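Local coordinates for protein cytochrome c552 (Thermochromatium tepidum, PDB 5ZE8) that carries five c-type hemes and probably serves as a low-potential electron carrier in a purple sulfur photosynthetic bacterium, at residues S64-L67 with I71-L74; P216-L219 with D223-M226; I304-L307 with A311-T314. All coordinates share one frame; numbering follows the deposited sequence.

Contact 1. Residues S64-L67 with I71-L74; sequences STAL and IHGL. With HEC (heme c), chain C.
Where the loop after helix 50-57 runs into helix 70-79 beside a heme, H72 of the helix brings the edge of its imidazole to the backbone of S64-A66. A chi1 of 171° carries the ring away from its own backbone N and out between loop and porphyrin. The CD2 corner does the touching: A66 N lies 3.3 Å from H72 CD2 and close to the ring plane, with T65 C beside it. A water joins the same two partners, hydrogen-bonded to A66 N and, at 2.9 Å, to H72 NE2. H72 ND1 faces the heme, 3.1 Å from the methine carbon CHB. The ring is also stacked with that of H103, the histidine of a CXXCH heme-binding motif, and S64 OG ties the loop to the same residue by a hydrogen bond to H103 O. An ST turn, T65 OG1 accepting from L67 N at 3.1 Å, follows in the loop. Next to H72, G73 lets the backbones close in: G73 CA sits 3.6 Å from A66 O in a CA-H...O contact, and a CB at this position would collide with that oxygen. I71 CG2 packs on a heme propionate, 3.7 Å from CGA.

Contact 2. Residues P216-L219 with D223-M226; sequences PRQL and DACM. With HEC (heme c), chain E.
Q218, on helix 216-220, bends its side chain back over D223 and A224 of the loop that follows. From CB the chain leaves with CG anti to the backbone N (chi1 176°), then kinks at CG (chi2 60°), and this bend turns the amide onto the loop; L133 and Y136 of strand 133-136 also pack on the side chain. CD comes to rest over the D223 carbonyl, 3.8 Å from D223 O. The two ends of the amide then divide their work. OE1 touches D223 CB at 3.5 Å. A water lies within bonding distance of both Q218 OE1 (2.6 Å) and D223 OD2, though it has more acceptors around it than protons to give, so the two bonds need not hold at once. NE2 reaches D223 O at 3.2 Å in a weak, strongly bent hydrogen bond (129° at the hydrogen), the donor coming from well above the carbonyl plane. The same carbonyl oxygen takes a second bond from Y153 OH. Shortened to an alanine, this position would lose the amide that covers the D223 carbonyl, and D223 O would probably be left with Y153 OH and without its weak bond from NE2. A224 CB packs against the Q218 carbonyl, 3.3 Å from Q218 O. T221 OG1 fastens the intervening turn, bonded to both R217 O and D223 N. The loop ends at C225, the N-cap residue of helix 226-229, whose SG is joined to heme CAB by a 1.9 Å thioether bond; this is the first cysteine of a CXXCH motif, the covalent heme attachment site that defines c-type cytochromes.

Contact 3. Residues I304-L307 with A311-T314; sequences IRNL and AMPT. With HEC (heme c), chain F.
N306 ends strand 297-306 in extended conformation, and across the following turn its CA is 6.4 Å from that of M312, which lies in an irregular segment with a cis peptide bond before P313. The CB of N306 points toward the 311-314 segment, and a trans first torsion (chi1 179°) brings the amide up against the M312 CB methylene: N306 OD1 is 3.5 Å and N306 CG 3.6 Å from M312 CB. These contacts are van der Waals, for the amide spends its polar atoms on other partners. OD1 accepts from Q308 N, closing an Asx turn at the strand end, while ND2 donates to H310 O and to Q379 O. Both ends of the buried amide are therefore satisfied, and its rotation is fixed by three backbone groups. The strand is the central one of a three-stranded antiparallel sheet, flanked by 285-294 and 383-391, so the asparagine links the end of this sheet to the loop leading to strand 320-328. M312 turns away after its CB. A bend at its CG (chi2 50°) carries the thioether toward a heme, with SD 3.7 Å from propionate oxygen O2D, while I285 of strand 285-294 and L321 of strand 320-328 touch the side chain. T314 meets the other propionate arm: CG2 packs 3.6 Å from heme CBA, and the carbonyl oxygen T314 O approaches the same carbon to 3.2 Å. The T314 hydroxyl has other partners, OG1 being hydrogen-bonded to E246 OE1 and T243 OG1.

Following the chain from its N terminus, the three contacts come strictly in series, none enclosing or crossing another, and each closes a turn with three residues between its segments. Contact 1 joins the loop after helix 50-57 to the start of helix 70-79; contact 2 ties helix 216-220 to the segment entering helix 226-229; contact 3 ends a strand of the three-stranded sheet and starts the passage toward strand 320-328. Their centres lie about 24 to 26 Å apart and they do not touch, with contacts 1 and 3 on opposite sides of the chain's centre. A different heme adjoins each, so all three border the multiheme array.

Contact 1. Residues S64-L67 with I71-L74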
loop_
_atom_site.group_PDB
_atom_site.type_symbol
_atom_site.label_atom_id
_atom_site.label_comp_id
_atom_site.label_asym_id
_atom_site.label_seq_id
_atom_site.Cartn_x
_atom_site.Cartn_y
_atom_site.Cartn_z
ATOM N N SER A 64 -6.704 7.913 -4.362
ATOM C CA SER A 64 -6.095 8.094 -3.010
ATOM C C SER A 64 -6.723 9.143 -2.154
ATOM O O SER A 64 -6.435 9.187 -0.981
ATOM C CB SER A 64 -4.589 8.475 -3.247
ATOM O OG SER A 64 -4.428 9.671 -3.910
ATOM N N THR A 65 -7.608 9.970 -2.733
ATOM C CA THR A 65 -8.138 11.066 -1.953
ATOM C C THR A 65 -9.337 10.592 -1.163
ATOM O O THR A 65 -9.948 9.578 -1.451
ATOM C CB THR A 65 -8.519 12.311 -2.743
ATOM O OG1 THR A 65 -9.787 12.025 -3.345
ATOM C CG2 THR A 65 -7.497 12.700 -3.786
ATOM N N ALA A 66 -9.698 11.429 -0.176
ATOM C CA ALA A 66 -10.897 11.195 0.578
ATOM C C ALA A 66 -12.181 11.193 -0.197
ATOM O O ALA A 66 -13.177 10.629 0.286
ATOM C CB ALA A 66 -10.920 12.161 1.704
ATOM N N LEU A 67 -12.169 11.714 -1.414
ATOM C CA LEU A 67 -13.311 11.637 -2.356
ATOM C C LEU A 67 -13.445 10.299 -2.982
ATOM O O LEU A 67 -14.559 9.895 -3.347
ATOM C CB LEU A 67 -13.169 12.748 -3.402
ATOM C CG LEU A 67 -13.155 14.169 -2.801
ATOM C CD1 LEU A 67 -12.895 15.162 -3.884
ATOM C CD2 LEU A 67 -14.478 14.431 -2.069
ATOM N N ILE A 71 -12.540 4.148 2.510
ATOM C CA ILE A 71 -11.850 3.833 3.754
ATOM C C ILE A 71 -11.051 5.026 4.226
ATOM O O ILE A 71 -11.216 5.549 5.309
ATOM C CB ILE A 71 -10.956 2.574 3.579
ATOM C CG1 ILE A 71 -11.834 1.323 3.363
ATOM C CG2 ILE A 71 -10.093 2.389 4.782
ATOM C CD1 ILE A 71 -11.009 0.031 3.104
ATOM N N HIS A 72 -10.150 5.506 3.367
ATOM C CA HIS A 72 -9.435 6.717 3.706
ATOM C C HIS A 72 -10.408 7.860 3.973
ATOM O O HIS A 72 -10.178 8.673 4.883
ATOM C CB HIS A 72 -8.476 7.152 2.560
ATOM C CG HIS A 72 -7.865 8.508 2.757
ATOM N ND1 HIS A 72 -7.012 8.801 3.794
ATOM C CD2 HIS A 72 -7.933 9.630 2.005
ATOM C CE1 HIS A 72 -6.606 10.059 3.673
ATOM N NE2 HIS A 72 -7.175 10.591 2.629
ATOM N N GLY A 73 -11.469 7.946 3.224
ATOM C CA GLY A 73 -12.422 9.069 3.429
ATOM C C GLY A 73 -13.075 9.096 4.753
ATOM O O GLY A 73 -13.340 10.193 5.312
ATOM N N LEU A 74 -13.383 7.919 5.294
ATOM C CA LEU A 74 -14.061 7.801 6.600
ATOM C C LEU A 74 -13.056 8.364 7.650
ATOM O O LEU A 74 -13.400 9.168 8.545
ATOM C CB LEU A 74 -14.389 6.322 6.886
ATOM C CG LEU A 74 -15.305 6.000 8.089
ATOM C CD1 LEU A 74 -15.596 4.499 8.089
ATOM C CD2 LEU A 74 -14.843 6.434 9.461
HETATM FE FE HEC C . -2.713 7.337 4.713
HETATM C CHA HEC C . -3.475 4.209 3.478
HETATM C CHB HEC C . -5.740 7.424 6.252
HETATM C CHC HEC C . -1.884 10.217 6.202
HETATM C CHD HEC C . 0.311 7.254 3.195
HETATM N NA HEC C . -4.265 6.141 4.895
HETATM C C1A HEC C . -4.413 4.858 4.278
HETATM C C2A HEC C . -5.596 4.195 4.759
HETATM C C3A HEC C . -6.217 5.065 5.552
HETATM C C4A HEC C . -5.398 6.232 5.641
HETATM C CMA HEC C . -7.492 4.872 6.310
HETATM C CAA HEC C . -6.121 2.885 4.308
HETATM C CBA HEC C . -6.848 3.114 2.954
HETATM C CGA HEC C . -7.431 1.922 2.264
HETATM O O1A HEC C . -8.143 2.003 1.195
HETATM O O2A HEC C . -7.242 0.739 2.699
HETATM N NB HEC C . -3.716 8.622 5.938
HETATM C C1B HEC C . -4.946 8.521 6.393
HETATM C C2B HEC C . -5.285 9.719 7.094
HETATM C C3B HEC C . -4.209 10.539 7.179
HETATM C C4B HEC C . -3.167 9.783 6.427
HETATM C CMB HEC C . -6.629 9.943 7.703
HETATM C CAB HEC C . -3.998 11.832 7.839
HETATM C CBB HEC C . -4.490 11.960 9.161
HETATM N NC HEC C . -1.102 8.492 4.718
HETATM C C1C HEC C . -0.867 9.672 5.462
HETATM C C2C HEC C . 0.437 10.193 5.245
HETATM C C3C HEC C . 1.049 9.374 4.325
HETATM C C4C HEC C . 0.062 8.338 4.013
HETATM C CMC HEC C . 0.972 11.447 5.833
HETATM C CAC HEC C . 2.403 9.471 3.749
HETATM C CBC HEC C . 3.460 9.539 4.698
HETATM N ND HEC C . -1.819 6.061 3.538
HETATM C C1D HEC C . -0.595 6.174 2.961
HETATM C C2D HEC C . -0.245 5.015 2.182
HETATM C C3D HEC C . -1.249 4.149 2.310
HETATM C C4D HEC C . -2.245 4.806 3.165
HETATM C CMD HEC C . 1.047 4.823 1.463
HETATM C CAD HEC C . -1.378 2.768 1.654
HETATM C CBD HEC C . -0.879 1.809 2.682
HETATM C CGD HEC C . -0.991 0.342 2.261
HETATM O O1D HEC C . -1.240 0.001 1.137
HETATM O O2D HEC C . -0.880 -0.567 3.154
HETATM O O HOH W 1 -7.538 12.929 1.032
#

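Contact 2. Residues P216-L219 with D223-M226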
loop_
_atom_site.group_PDB
_atom_site.type_symbol
_atom_site.label_atom_id
_atom_site.label_comp_id
_atom_site.label_asym_id
_atom_site.label_seq_id
_atom_site.Cartn_x
_atom_site.Cartn_y
_atom_site.Cartn_z
ATOM N N PRO A 216 17.506 9.178 -13.607
ATOM C CA PRO A 216 17.483 7.747 -13.330
ATOM C C PRO A 216 17.488 7.414 -11.868
ATOM O O PRO A 216 16.852 6.415 -11.521
ATOM C CB PRO A 216 18.741 7.184 -14.057
ATOM C CG PRO A 216 19.562 8.343 -14.357
ATOM C CD PRO A 216 18.651 9.540 -14.484
ATOM N N ARG A 217 18.232 8.156 -11.051
ATOM C CA ARG A 217 18.307 7.802 -9.623
ATOM C C ARG A 217 17.010 8.005 -8.896
ATOM O O ARG A 217 16.567 7.119 -8.148
ATOM C CB ARG A 217 19.540 8.418 -8.984
ATOM C CG ARG A 217 20.796 7.809 -9.686
ATOM C CD ARG A 217 21.914 7.333 -8.751
ATOM N NE ARG A 217 21.404 6.945 -7.434
ATOM C CZ ARG A 217 21.367 5.719 -6.905
ATOM N NH1 ARG A 217 20.840 5.583 -5.678
ATOM N NH2 ARG A 217 21.835 4.632 -7.559
ATOM N N GLN A 218 16.262 9.022 -9.261
ATOM C CA GLN A 218 14.926 9.179 -8.691
ATOM C C GLN A 218 13.923 8.166 -9.208
ATOM O O GLN A 218 13.185 7.554 -8.418
ATOM C CB GLN A 218 14.382 10.592 -9.003
ATOM C CG GLN A 218 12.955 10.875 -8.558
ATOM C CD GLN A 218 12.653 10.762 -7.081
ATOM O OE1 GLN A 218 13.532 11.008 -6.211
ATOM N NE2 GLN A 218 11.387 10.433 -6.763
ATOM N N LEU A 219 13.879 8.008 -10.494
ATOM C CA LEU A 219 12.831 7.194 -11.107
ATOM C C LEU A 219 13.034 5.674 -10.980
ATOM O O LEU A 219 12.084 4.881 -11.022
ATOM C CB LEU A 219 12.660 7.532 -12.601
ATOM C CG LEU A 219 11.737 8.702 -12.935
ATOM C CD1 LEU A 219 10.279 8.407 -12.625
ATOM C CD2 LEU A 219 12.189 10.003 -12.313
ATOM N N ASP A 223 13.816 5.799 -4.154
ATOM C CA ASP A 223 13.512 7.230 -4.027
ATOM C C ASP A 223 12.158 7.609 -4.599
ATOM O O ASP A 223 11.592 8.611 -4.148
ATOM C CB ASP A 223 14.608 8.078 -4.723
ATOM C CG ASP A 223 15.945 8.069 -3.948
ATOM O OD1 ASP A 223 16.116 7.376 -2.916
ATOM O OD2 ASP A 223 16.866 8.761 -4.422
ATOM N N ALA A 224 11.702 6.852 -5.582
ATOM C CA ALA A 224 10.425 7.127 -6.262
ATOM C C ALA A 224 9.263 6.891 -5.308
ATOM O O ALA A 224 8.140 7.361 -5.656
ATOM C CB ALA A 224 10.272 6.259 -7.480
ATOM N N CYS A 225 9.453 6.167 -4.206
ATOM C CA CYS A 225 8.316 5.722 -3.388
ATOM C C CYS A 225 8.435 6.186 -1.941
ATOM O O CYS A 225 7.450 6.235 -1.224
ATOM C CB CYS A 225 8.249 4.177 -3.396
ATOM S SG CYS A 225 8.469 3.459 -5.057
ATOM N N MET A 226 9.663 6.399 -1.439
ATOM C CA MET A 226 9.867 6.443 -0.006
ATOM C C MET A 226 9.236 7.608 0.701
ATOM O O MET A 226 8.901 7.437 1.898
ATOM C CB MET A 226 11.381 6.370 0.392
ATOM C CG MET A 226 12.013 5.040 0.231
ATOM S SD MET A 226 11.316 3.819 1.375
ATOM C CE MET A 226 10.382 3.221 0.093
HETATM FE FE HEC E . 2.047 4.306 -3.395
HETATM C CHA HEC E . -0.849 2.891 -2.278
HETATM C CHB HEC E . 3.211 1.221 -4.322
HETATM C CHC HEC E . 4.772 5.803 -4.823
HETATM C CHD HEC E . 1.140 7.351 -2.013
HETATM N NA HEC E . 1.311 2.463 -3.316
HETATM C C1A HEC E . 0.086 2.031 -2.833
HETATM C C2A HEC E . -0.058 0.600 -2.960
HETATM C C3A HEC E . 1.123 0.177 -3.477
HETATM C C4A HEC E . 1.922 1.329 -3.793
HETATM C CMA HEC E . 1.507 -1.258 -3.845
HETATM C CAA HEC E . -1.191 -0.223 -2.462
HETATM C CBA HEC E . -2.265 -0.350 -3.540
HETATM C CGA HEC E . -3.467 -1.127 -2.995
HETATM O O1A HEC E . -4.060 -0.782 -1.953
HETATM O O2A HEC E . -3.961 -2.084 -3.662
HETATM N NB HEC E . 3.681 3.598 -4.364
HETATM C C1B HEC E . 4.024 2.316 -4.606
HETATM C C2B HEC E . 5.306 2.272 -5.233
HETATM C C3B HEC E . 5.752 3.534 -5.378
HETATM C C4B HEC E . 4.669 4.398 -4.882
HETATM C CMB HEC E . 6.012 0.978 -5.625
HETATM C CAB HEC E . 6.966 4.048 -6.059
HETATM C CBB HEC E . 7.163 3.515 -7.388
HETATM N NC HEC E . 2.779 6.149 -3.440
HETATM C C1C HEC E . 3.877 6.587 -4.057
HETATM C C2C HEC E . 4.115 8.046 -3.898
HETATM C C3C HEC E . 3.102 8.446 -3.098
HETATM C C4C HEC E . 2.266 7.300 -2.801
HETATM C CMC HEC E . 5.284 8.840 -4.461
HETATM C CAC HEC E . 2.811 9.834 -2.512
HETATM C CBC HEC E . 2.955 10.975 -3.316
HETATM N ND HEC E . 0.504 4.935 -2.368
HETATM C C1D HEC E . 0.288 6.210 -1.856
HETATM C C2D HEC E . -0.991 6.282 -1.170
HETATM C C3D HEC E . -1.560 5.075 -1.258
HETATM C C4D HEC E . -0.611 4.231 -2.033
HETATM C CMD HEC E . -1.463 7.516 -0.507
HETATM C CAD HEC E . -2.913 4.661 -0.624
HETATM C CBD HEC E . -4.092 5.403 -1.181
HETATM C CGD HEC E . -5.385 4.874 -0.572
HETATM O O1D HEC E . -5.557 3.660 -0.249
HETATM O O2D HEC E . -6.314 5.721 -0.394
HETATM O O HOH W 2 16.118 11.257 -5.767
#

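Contact 3. Residues I304-L307 with A311-T314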
loop_
_atom_site.group_PDB
_atom_site.type_symbol
_atom_site.label_atom_id
_atom_site.label_comp_id
_atom_site.label_asym_id
_atom_site.label_seq_id
_atom_site.Cartn_x
_atom_site.Cartn_y
_atom_site.Cartn_z
ATOM N N ILE A 304 4.113 -20.923 6.084
ATOM C CA ILE A 304 3.734 -19.676 5.350
ATOM C C ILE A 304 5.051 -18.919 5.091
ATOM O O ILE A 304 5.621 -18.389 6.030
ATOM C CB ILE A 304 2.762 -18.794 6.139
ATOM C CG1 ILE A 304 1.626 -19.653 6.719
ATOM C CG2 ILE A 304 2.217 -17.741 5.190
ATOM C CD1 ILE A 304 0.618 -18.860 7.509
ATOM N N ARG A 305 5.470 -18.854 3.829
ATOM C CA ARG A 305 6.655 -18.059 3.468
ATOM C C ARG A 305 6.230 -16.710 2.863
ATOM O O ARG A 305 5.459 -16.652 1.885
ATOM C CB ARG A 305 7.477 -18.789 2.432
ATOM C CG ARG A 305 8.600 -17.936 1.814
ATOM C CD ARG A 305 9.533 -18.785 0.891
ATOM N NE ARG A 305 10.527 -17.947 0.231
ATOM C CZ ARG A 305 11.135 -18.201 -0.943
ATOM N NH1 ARG A 305 10.969 -19.367 -1.566
ATOM N NH2 ARG A 305 11.917 -17.277 -1.487
ATOM N N ASN A 306 6.711 -15.634 3.488
ATOM C CA ASN A 306 6.556 -14.279 2.950
ATOM C C ASN A 306 7.590 -14.122 1.827
ATOM O O ASN A 306 8.794 -14.173 2.065
ATOM C CB ASN A 306 6.838 -13.292 4.056
ATOM C CG ASN A 306 6.734 -11.865 3.623
ATOM O OD1 ASN A 306 6.265 -11.602 2.537
ATOM N ND2 ASN A 306 7.240 -10.940 4.446
ATOM N N LEU A 307 7.086 -13.877 0.643
ATOM C CA LEU A 307 7.932 -13.641 -0.545
ATOM C C LEU A 307 8.421 -12.194 -0.630
ATOM O O LEU A 307 9.156 -11.854 -1.620
ATOM C CB LEU A 307 7.156 -13.975 -1.823
ATOM C CG LEU A 307 6.955 -15.493 -1.978
ATOM C CD1 LEU A 307 5.885 -15.769 -3.033
ATOM C CD2 LEU A 307 8.274 -16.276 -2.142
ATOM N N ALA A 311 7.524 -6.464 5.630
ATOM C CA ALA A 311 6.562 -7.346 6.308
ATOM C C ALA A 311 5.349 -7.706 5.443
ATOM O O ALA A 311 5.037 -7.072 4.402
ATOM C CB ALA A 311 6.076 -6.740 7.615
ATOM N N MET A 312 4.661 -8.767 5.870
ATOM C CA MET A 312 3.438 -9.139 5.248
ATOM C C MET A 312 2.391 -9.263 6.340
ATOM O O MET A 312 2.490 -10.196 7.124
ATOM C CB MET A 312 3.532 -10.442 4.474
ATOM C CG MET A 312 2.231 -11.015 3.964
ATOM S SD MET A 312 1.155 -9.913 3.072
ATOM C CE MET A 312 -0.203 -10.996 2.531
ATOM N N PRO A 313 1.421 -8.360 6.437
ATOM C CA PRO A 313 1.156 -7.254 5.554
ATOM C C PRO A 313 1.844 -5.972 5.974
ATOM O O PRO A 313 1.744 -5.510 7.146
ATOM C CB PRO A 313 -0.374 -7.110 5.660
ATOM C CG PRO A 313 -0.649 -7.482 7.124
ATOM C CD PRO A 313 0.329 -8.544 7.422
ATOM N N THR A 314 2.467 -5.300 5.021
ATOM C CA THR A 314 3.077 -4.008 5.288
ATOM C C THR A 314 2.056 -2.868 5.156
ATOM O O THR A 314 0.936 -3.054 4.701
ATOM C CB THR A 314 4.285 -3.772 4.365
ATOM O OG1 THR A 314 5.146 -2.770 4.930
ATOM C CG2 THR A 314 3.873 -3.440 2.932
HETATM FE FE HEC F . 5.749 -4.325 -1.868
HETATM C CHA HEC F . 2.596 -5.204 -1.194
HETATM C CHB HEC F . 5.121 -1.095 -0.932
HETATM C CHC HEC F . 9.047 -3.501 -2.367
HETATM C CHD HEC F . 6.291 -7.395 -3.288
HETATM N NA HEC F . 4.189 -3.314 -1.174
HETATM C C1A HEC F . 2.936 -3.900 -0.898
HETATM C C2A HEC F . 2.038 -2.904 -0.385
HETATM C C3A HEC F . 2.780 -1.752 -0.351
HETATM C C4A HEC F . 4.093 -1.997 -0.825
HETATM C CMA HEC F . 2.341 -0.375 0.156
HETATM C CAA HEC F . 0.588 -3.134 0.105
HETATM C CBA HEC F . 0.558 -3.640 1.544
HETATM C CGA HEC F . -0.818 -3.877 2.110
HETATM O O1A HEC F . -1.505 -2.924 2.549
HETATM O O2A HEC F . -1.253 -5.070 2.107
HETATM N NB HEC F . 6.890 -2.643 -1.704
HETATM C C1B HEC F . 6.386 -1.420 -1.355
HETATM C C2B HEC F . 7.431 -0.458 -1.357
HETATM C C3B HEC F . 8.609 -1.091 -1.744
HETATM C C4B HEC F . 8.206 -2.502 -1.940
HETATM C CMB HEC F . 7.331 1.022 -0.961
HETATM C CAB HEC F . 10.011 -0.640 -1.808
HETATM C CBB HEC F . 10.511 -0.083 -0.621
HETATM N NC HEC F . 7.359 -5.269 -2.666
HETATM C C1C HEC F . 8.614 -4.748 -2.732
HETATM C C2C HEC F . 9.413 -5.668 -3.485
HETATM C C3C HEC F . 8.664 -6.769 -3.803
HETATM C C4C HEC F . 7.358 -6.522 -3.227
HETATM C CMC HEC F . 10.855 -5.413 -3.919
HETATM C CAC HEC F . 8.992 -8.053 -4.550
HETATM C CBC HEC F . 10.111 -8.788 -4.105
HETATM N ND HEC F . 4.693 -5.938 -2.101
HETATM C C1D HEC F . 5.022 -7.104 -2.784
HETATM C C2D HEC F . 3.867 -8.023 -2.887
HETATM C C3D HEC F . 2.813 -7.452 -2.275
HETATM C C4D HEC F . 3.390 -6.151 -1.820
HETATM C CMD HEC F . 3.911 -9.364 -3.518
HETATM C CAD HEC F . 1.405 -7.939 -2.107
HETATM C CBD HEC F . 1.026 -8.071 -0.651
HETATM C CGD HEC F . 0.031 -7.056 -0.113
HETATM O O1D HEC F . -0.649 -6.366 -0.868
HETATM O O2D HEC F . -0.043 -7.002 1.106
#